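Local coordinates for putative methylase (Clostridium difficile, PDB 3LDU), which probably methylates guanine bases of ribosomal RNA and, in this crystal, carries GTP in its methyltransferase domain, at residues A[108-111]-A[112-115]. Sequence-based numbering, arbitrary orientation.
Sequences LYST and PDVQ
T111 meets the N-CD edge of the P112 ring at a slant, with OG1 3.1 Å from the proline CD. Its first torsion (chi1 60°) holds OG1 between the backbone N and the carbonyl carbon, which brings it to that edge of the proline ring rather than over its face. The same hydroxyl meets a water at 2.7 Å from OG1. That water donates to Q115 OE1 and so ties the two side chains together one turn apart. The other end of the Q115 amide is held as well, since NE2 bonds to I98 O on strand 98-104. S110 sits at the N-cap of helix 111-129. Its side chain does not cap the helix. Instead OG, anti to the backbone N (chi1 -178°), donates to D113 OD2 at 2.8 Å and reaches that oxygen from above the carboxylate plane. The helical backbone bonds begin here: V114 N gives a bond of 3.1 Å to S110 O, and Q115 N one of 2.9 Å to T111 O. This is the loop-to-helix turn that follows strand 98-104 in the THUMP domain, well away from the GTP pocket. V114 faces inward. Its CG2 lies 4.1 Å from L108 CB, and its side chain also packs on A101, V147 and I149 of the sheet. F74 of helix 74-82 touches L108, D113 and V114, joining this turn to the neighbouring helix.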
# COMPACT_ATOMS: atom_id res chain seq x y z
N LEU A 108 -20.45 9.65 -18.08
CA LEU A 108 -19.81 8.55 -18.81
C LEU A 108 -19.56 7.37 -17.87
O LEU A 108 -18.41 7.08 -17.50
CB LEU A 108 -18.51 9.01 -19.45
CG LEU A 108 -18.63 10.24 -20.36
CD1 LEU A 108 -17.26 10.60 -20.92
CD2 LEU A 108 -19.65 10.01 -21.47
N TYR A 109 -20.64 6.69 -17.48
CA TYR A 109 -20.56 5.64 -16.46
C TYR A 109 -20.18 4.28 -17.02
O TYR A 109 -19.77 3.39 -16.27
CB TYR A 109 -21.89 5.53 -15.71
CG TYR A 109 -23.06 5.24 -16.61
CD1 TYR A 109 -23.34 3.95 -17.02
CD2 TYR A 109 -23.87 6.26 -17.06
CE1 TYR A 109 -24.41 3.67 -17.84
CE2 TYR A 109 -24.95 6.00 -17.90
CZ TYR A 109 -25.21 4.70 -18.27
OH TYR A 109 -26.28 4.45 -19.09
N SER A 110 -20.33 4.09 -18.33
CA SER A 110 -19.99 2.80 -18.91
C SER A 110 -18.49 2.66 -19.15
O SER A 110 -17.99 3.11 -20.19
CB SER A 110 -20.75 2.58 -20.21
OG SER A 110 -20.43 1.29 -20.71
N THR A 111 -17.78 2.04 -18.21
CA THR A 111 -16.33 2.00 -18.29
C THR A 111 -15.76 1.28 -19.52
O THR A 111 -14.73 1.71 -20.05
CB THR A 111 -15.67 1.49 -16.99
OG1 THR A 111 -16.11 0.16 -16.69
CG2 THR A 111 -16.04 2.41 -15.82
N PRO A 112 -16.40 0.20 -19.98
CA PRO A 112 -15.80 -0.43 -21.16
C PRO A 112 -15.86 0.48 -22.39
O PRO A 112 -14.96 0.42 -23.23
CB PRO A 112 -16.66 -1.68 -21.38
CG PRO A 112 -17.23 -1.99 -19.99
CD PRO A 112 -17.48 -0.63 -19.40
N ASP A 113 -16.90 1.31 -22.48
CA ASP A 113 -17.01 2.26 -23.59
C ASP A 113 -16.00 3.40 -23.45
O ASP A 113 -15.44 3.88 -24.45
CB ASP A 113 -18.43 2.80 -23.71
CG ASP A 113 -19.41 1.73 -24.14
OD1 ASP A 113 -19.12 1.04 -25.15
OD2 ASP A 113 -20.44 1.56 -23.47
N VAL A 114 -15.75 3.80 -22.20
CA VAL A 114 -14.70 4.78 -21.92
C VAL A 114 -13.36 4.23 -22.41
O VAL A 114 -12.58 4.94 -23.07
CB VAL A 114 -14.62 5.10 -20.41
CG1 VAL A 114 -13.31 5.81 -20.06
CG2 VAL A 114 -15.83 5.93 -19.97
N GLN A 115 -13.10 2.96 -22.12
CA GLN A 115 -11.86 2.32 -22.52
C GLN A 115 -11.71 2.29 -24.04
O GLN A 115 -10.64 2.59 -24.56
CB GLN A 115 -11.76 0.89 -21.99
CG GLN A 115 -11.58 0.77 -20.47
CD GLN A 115 -11.64 -0.70 -20.04
OE1 GLN A 115 -12.71 -1.28 -19.97
NE2 GLN A 115 -10.47 -1.30 -19.81
O HOH W 1 -14.25 -1.51 -17.83